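Local atomic coordinates of B-cell differentiation antigen CD72 (Mus musculus, PDB entry 5B1R), a protein that acts as a B-cell co-receptor that recognises the Sm/RNP self-antigen and recruits SHP-1 to inhibit B-cell receptor signalling. Residues L36-A42 / S111-S115; K67-I71 / E107-I112. The protein carries 2 engineered substitutions. All blocks are in the same frame, centred on the assembly; numbering follows the deposited sequence.

Contact 1: residues L36-A42 / S111-S115; sequences LSSKLAA and SICES. Engineered in segment 111-115: Ser-111 (natural residue Cys).
This is an antiparallel pairing in the C-type lectin-like domain: strand 39-40, entered from helix 26-35, runs beside strand 109-119. Ser-37 (phi 54°) is C-prime of the Schellman motif that ends the helix. Lys-39 and residues 111-115 are extended; Leu-40 and Ala-41 turn to phi near -60°. Leu-40 and Cys-113, CA atoms 4.4 Å apart, are the non-hydrogen-bonded pair. Lys-39 and Glu-114 are the hydrogen-bonded pair: Lys-39 N to Glu-114 O, 3.0 Å, and Glu-114 N to Lys-39 O, 2.7 Å. Ala-41 N to Ile-112 O, 2.8 Å, continues the pairing.

Ser-38 OG bonds to Leu-36 O, 3.0 Å, while its CB lies 3.2 Å from Glu-114 O.

Ala-41 CB meets Ile-112 CG2 at 3.7 Å. Leu-36 CD1 lies 4.4 Å from Cys-113 SG, disulfide-bonded to Cys-33. Leu-40 CB points away, but CD2 returns to 4.4 Å from CB of engineered Ser-111; the side chain packs on Leu-26 and Gln-30.

Lys-39 and Glu-114, both chi1 p, share a face. Lys-39 NZ stays 4.2 Å from Glu-114 OE2, beyond a salt bridge; Arg-15 forms one. A water donates to Glu-114 OE2, 2.7 Å, and accepts weakly from Lys-39 NZ, 3.4 Å. Ala-42 N donates to Glu-114 OE1 at 2.9 Å.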
loop_
_atom_site.group_PDB
_atom_site.type_symbol
_atom_site.label_atom_id
_atom_site.label_comp_id
_atom_site.label_asym_id
_atom_site.label_seq_id
_atom_site.Cartn_x
_atom_site.Cartn_y
_atom_site.Cartn_z
ATOM N N LEU A 36 -7.490 -2.064 12.076
ATOM C CA LEU A 36 -8.595 -1.491 11.302
ATOM C C LEU A 36 -9.379 -2.564 10.548
ATOM O O LEU A 36 -10.146 -2.242 9.635
ATOM C CB LEU A 36 -8.069 -0.464 10.296
ATOM C CG LEU A 36 -7.231 0.687 10.846
ATOM C CD1 LEU A 36 -6.792 1.629 9.717
ATOM C CD2 LEU A 36 -7.993 1.436 11.940
ATOM N N SER A 37 -9.179 -3.830 10.912
ATOM C CA SER A 37 -9.781 -4.958 10.194
ATOM C C SER A 37 -9.446 -4.869 8.706
ATOM O O SER A 37 -10.266 -5.169 7.846
ATOM C CB SER A 37 -11.291 -5.025 10.429
ATOM O OG SER A 37 -11.548 -5.077 11.817
ATOM N N SER A 38 -8.217 -4.443 8.428
ATOM C CA SER A 38 -7.737 -4.196 7.074
ATOM C C SER A 38 -6.408 -4.904 6.917
ATOM O O SER A 38 -5.959 -5.604 7.821
ATOM C CB SER A 38 -7.578 -2.696 6.853
ATOM O OG SER A 38 -8.832 -2.069 6.975
ATOM N N LYS A 39 -5.769 -4.711 5.778
ATOM C CA LYS A 39 -4.465 -5.299 5.511
ATOM C C LYS A 39 -3.607 -4.279 4.804
ATOM O O LYS A 39 -4.109 -3.303 4.276
ATOM C CB LYS A 39 -4.610 -6.557 4.646
ATOM C CG LYS A 39 -5.117 -6.303 3.237
ATOM C CD LYS A 39 -5.279 -7.577 2.401
ATOM C CE LYS A 39 -5.738 -7.229 0.980
ATOM N NZ LYS A 39 -5.938 -8.412 0.089
ATOM N N LEU A 40 -2.300 -4.489 4.776
ATOM C CA LEU A 40 -1.455 -3.652 3.943
ATOM C C LEU A 40 -1.924 -3.728 2.505
ATOM O O LEU A 40 -2.260 -4.804 2.003
ATOM C CB LEU A 40 -0.020 -4.137 4.021
ATOM C CG LEU A 40 0.696 -3.757 5.316
ATOM C CD1 LEU A 40 1.937 -4.621 5.494
ATOM C CD2 LEU A 40 1.015 -2.246 5.347
ATOM N N ALA A 41 -1.932 -2.589 1.831
ATOM C CA ALA A 41 -2.473 -2.529 0.485
ATOM C C ALA A 41 -1.670 -3.396 -0.484
ATOM O O ALA A 41 -0.436 -3.422 -0.448
ATOM C CB ALA A 41 -2.510 -1.090 0.019
ATOM N N ALA A 42 -2.400 -4.086 -1.362
ATOM C CA ALA A 42 -1.812 -5.090 -2.235
ATOM C C ALA A 42 -1.814 -4.595 -3.671
ATOM O O ALA A 42 -2.866 -4.252 -4.211
ATOM C CB ALA A 42 -2.609 -6.380 -2.133
ATOM N N SER A 111 2.233 4.346 5.554
ATOM C CA SER A 111 1.795 3.085 4.970
ATOM C C SER A 111 0.425 3.256 4.330
ATOM O O SER A 111 -0.237 4.292 4.516
ATOM C CB SER A 111 1.747 2.004 6.057
ATOM O OG SER A 111 0.855 2.359 7.105
ATOM N N ILE A 112 0.006 2.236 3.586
ATOM C CA ILE A 112 -1.321 2.248 2.976
ATOM C C ILE A 112 -1.999 0.948 3.360
ATOM O O ILE A 112 -1.425 -0.132 3.157
ATOM C CB ILE A 112 -1.262 2.361 1.442
ATOM C CG1 ILE A 112 -0.366 3.538 1.027
ATOM C CG2 ILE A 112 -2.675 2.480 0.870
ATOM C CD1 ILE A 112 0.044 3.540 -0.428
ATOM N N CYS A 113 -3.186 1.046 3.954
ATOM C CA CYS A 113 -4.011 -0.118 4.252
ATOM C C CYS A 113 -5.122 -0.240 3.217
ATOM O O CYS A 113 -5.484 0.737 2.555
ATOM C CB CYS A 113 -4.660 0.016 5.628
ATOM S SG CYS A 113 -3.571 0.323 7.032
ATOM N N GLU A 114 -5.690 -1.435 3.116
ATOM C CA GLU A 114 -6.893 -1.597 2.319
ATOM C C GLU A 114 -7.880 -2.500 3.033
ATOM O O GLU A 114 -7.500 -3.436 3.751
ATOM C CB GLU A 114 -6.600 -2.121 0.921
ATOM C CG GLU A 114 -6.281 -3.567 0.797
ATOM C CD GLU A 114 -6.236 -3.978 -0.667
ATOM O OE1 GLU A 114 -5.242 -3.693 -1.308
ATOM O OE2 GLU A 114 -7.197 -4.571 -1.204
ATOM N N SER A 115 -9.149 -2.202 2.816
ATOM C CA SER A 115 -10.233 -3.041 3.284
ATOM C C SER A 115 -11.143 -3.326 2.104
ATOM O O SER A 115 -10.989 -2.752 1.014
ATOM C CB SER A 115 -11.027 -2.318 4.381
ATOM O OG SER A 115 -11.859 -1.306 3.816
HETATM O O HOH W 1 -6.617 -6.726 -2.757
#

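Contact 2: residues K67-I71 / E107-I112; sequences KSYWI and ELHPSI. Engineered in segment 107-112: Ser-111 (natural residue Cys).
Segments 67-71 and 107-112 cross with end-to-end directions 72° apart and meet at a single backbone bridge, Trp-70 CA 4.4 Å from CA of engineered Ser-111. Trp-70 N donates to Pro-110 O at 2.9 Å, and Ile-112 N to Trp-70 O at 3.1 Å. Pro-110 is one bump: its CG sits over the Tyr-69 ring (chi1 m), 3.9 Å from the centroid, a CH-pi contact, and Lys-67 CB flanks CG at 4.1 Å. Ile-112 CD1 touches Tyr-69 CB, 3.9 Å, and Ile-71 CG2, 4.2 Å. The bridge joins the two sheets of the C-type lectin-like fold. Beyond it, His-109 CB stands over the five-membered ring of Trp-70 (chi1 m), 3.9 Å from the centroid, and the imidazole turns its edge to that face, a T-shaped pair with centroids 5.2 Å apart. Trp-70 NE1 bonds chiefly to Arg-24 O and weakly to Glu-107 O, 3.2 Å. A water accepts from Ser-68 N, 3.1 Å, and lies 2.9 Å from His-109 ND1. His-109 NE2 donates to Glu-107 OE1, 2.8 Å.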
loop_
_atom_site.group_PDB
_atom_site.type_symbol
_atom_site.label_atom_id
_atom_site.label_comp_id
_atom_site.label_asym_id
_atom_site.label_seq_id
_atom_site.Cartn_x
_atom_site.Cartn_y
_atom_site.Cartn_z
ATOM N N LYS A 67 7.579 11.019 0.078
ATOM C CA LYS A 67 7.531 9.936 1.057
ATOM C C LYS A 67 7.521 8.582 0.360
ATOM O O LYS A 67 7.125 8.464 -0.799
ATOM C CB LYS A 67 6.267 10.058 1.918
ATOM C CG LYS A 67 6.148 11.349 2.720
ATOM C CD LYS A 67 7.012 11.311 3.963
ATOM C CE LYS A 67 6.855 12.587 4.785
ATOM N NZ LYS A 67 5.453 12.769 5.254
ATOM N N SER A 68 7.951 7.551 1.077
ATOM C CA SER A 68 7.776 6.172 0.624
ATOM C C SER A 68 6.790 5.497 1.540
ATOM O O SER A 68 6.787 5.758 2.749
ATOM C CB SER A 68 9.082 5.400 0.697
ATOM O OG SER A 68 10.088 5.978 -0.114
ATOM N N TYR A 69 5.958 4.627 0.967
ATOM C CA TYR A 69 4.858 4.028 1.722
ATOM C C TYR A 69 4.994 2.520 1.818
ATOM O O TYR A 69 5.092 1.842 0.795
ATOM C CB TYR A 69 3.507 4.355 1.063
ATOM C CG TYR A 69 3.187 5.838 1.103
ATOM C CD1 TYR A 69 3.724 6.712 0.171
ATOM C CD2 TYR A 69 2.354 6.356 2.096
ATOM C CE1 TYR A 69 3.466 8.071 0.235
ATOM C CE2 TYR A 69 2.076 7.715 2.164
ATOM C CZ TYR A 69 2.629 8.567 1.226
ATOM O OH TYR A 69 2.372 9.925 1.269
ATOM N N TRP A 70 4.960 1.980 3.032
ATOM C CA TRP A 70 4.876 0.532 3.183
ATOM C C TRP A 70 3.605 -0.020 2.536
ATOM O O TRP A 70 2.511 0.528 2.732
ATOM C CB TRP A 70 4.890 0.122 4.652
ATOM C CG TRP A 70 6.176 0.290 5.403
ATOM C CD1 TRP A 70 6.339 0.958 6.569
ATOM C CD2 TRP A 70 7.444 -0.298 5.080
ATOM N NE1 TRP A 70 7.642 0.843 6.994
ATOM C CE2 TRP A 70 8.348 0.079 6.096
ATOM C CE3 TRP A 70 7.907 -1.095 4.025
ATOM C CZ2 TRP A 70 9.689 -0.337 6.104
ATOM C CZ3 TRP A 70 9.235 -1.485 4.024
ATOM C CH2 TRP A 70 10.110 -1.103 5.053
ATOM N N ILE A 71 3.758 -1.130 1.816
ATOM C CA ILE A 71 2.642 -1.853 1.215
ATOM C C ILE A 71 2.874 -3.355 1.431
ATOM O O ILE A 71 3.898 -3.777 1.983
ATOM C CB ILE A 71 2.490 -1.537 -0.304
ATOM C CG1 ILE A 71 3.739 -1.947 -1.105
ATOM C CG2 ILE A 71 2.158 -0.049 -0.509
ATOM C CD1 ILE A 71 3.471 -2.115 -2.575
ATOM N N GLU A 107 12.654 0.074 8.993
ATOM C CA GLU A 107 12.622 1.494 8.624
ATOM C C GLU A 107 11.255 2.116 8.885
ATOM O O GLU A 107 10.229 1.462 8.726
ATOM C CB GLU A 107 12.950 1.722 7.144
ATOM C CG GLU A 107 14.345 1.382 6.688
ATOM C CD GLU A 107 14.638 1.894 5.273
ATOM O OE1 GLU A 107 13.721 2.424 4.584
ATOM O OE2 GLU A 107 15.798 1.769 4.845
ATOM N N LEU A 108 11.256 3.392 9.248
ATOM C CA LEU A 108 10.019 4.113 9.564
ATOM C C LEU A 108 9.452 4.837 8.342
ATOM O O LEU A 108 10.112 5.704 7.773
ATOM C CB LEU A 108 10.292 5.119 10.686
ATOM C CG LEU A 108 10.888 4.536 11.969
ATOM C CD1 LEU A 108 11.183 5.645 12.975
ATOM C CD2 LEU A 108 9.929 3.511 12.542
ATOM N N HIS A 109 8.225 4.490 7.961
ATOM C CA HIS A 109 7.553 5.081 6.809
ATOM C C HIS A 109 6.071 5.144 7.090
ATOM O O HIS A 109 5.544 4.370 7.895
ATOM C CB HIS A 109 7.773 4.228 5.557
ATOM C CG HIS A 109 9.195 4.194 5.110
ATOM N ND1 HIS A 109 9.817 5.281 4.530
ATOM C CD2 HIS A 109 10.122 3.213 5.181
ATOM C CE1 HIS A 109 11.075 4.966 4.267
ATOM N NE2 HIS A 109 11.284 3.715 4.645
ATOM N N PRO A 110 5.370 6.040 6.389
ATOM C CA PRO A 110 3.907 5.926 6.357
ATOM C C PRO A 110 3.527 4.636 5.618
ATOM O O PRO A 110 4.398 3.923 5.094
ATOM C CB PRO A 110 3.487 7.165 5.556
ATOM C CG PRO A 110 4.673 7.429 4.649
ATOM C CD PRO A 110 5.884 7.093 5.489
ATOM N N SER A 111 2.233 4.346 5.554
ATOM C CA SER A 111 1.795 3.085 4.970
ATOM C C SER A 111 0.425 3.256 4.330
ATOM O O SER A 111 -0.237 4.292 4.516
ATOM C CB SER A 111 1.747 2.004 6.057
ATOM O OG SER A 111 0.855 2.359 7.105
ATOM N N ILE A 112 0.006 2.236 3.586
ATOM C CA ILE A 112 -1.321 2.248 2.976
ATOM C C ILE A 112 -1.999 0.948 3.360
ATOM O O ILE A 112 -1.425 -0.132 3.157
ATOM C CB ILE A 112 -1.262 2.361 1.442
ATOM C CG1 ILE A 112 -0.366 3.538 1.027
ATOM C CG2 ILE A 112 -2.675 2.480 0.870
ATOM C CD1 ILE A 112 0.044 3.540 -0.428
HETATM O O HOH W 2 9.216 7.989 3.835
#

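Both contacts use strand 109-119 and share Ser-111 and Ile-112. In contact 1 the partner is strand 39-40 of the same sheet; in contact 2 it is strand 69-70, which belongs to the three-stranded sheet. Ile-112 thus serves both, giving its O to Ala-41 and its N to Trp-70. Contact 2 is buried and relies mainly on ring faces and aliphatic bumps. Contact 1 is only partly buried: backbone bonds dominate, and the charged ends of Lys-39 and Glu-114 lie on one face. The two also touch directly, with Ala-41 O 3.5 Å from Ile-71 CB and Leu-40 CD2 4.1 Å from Trp-70 O.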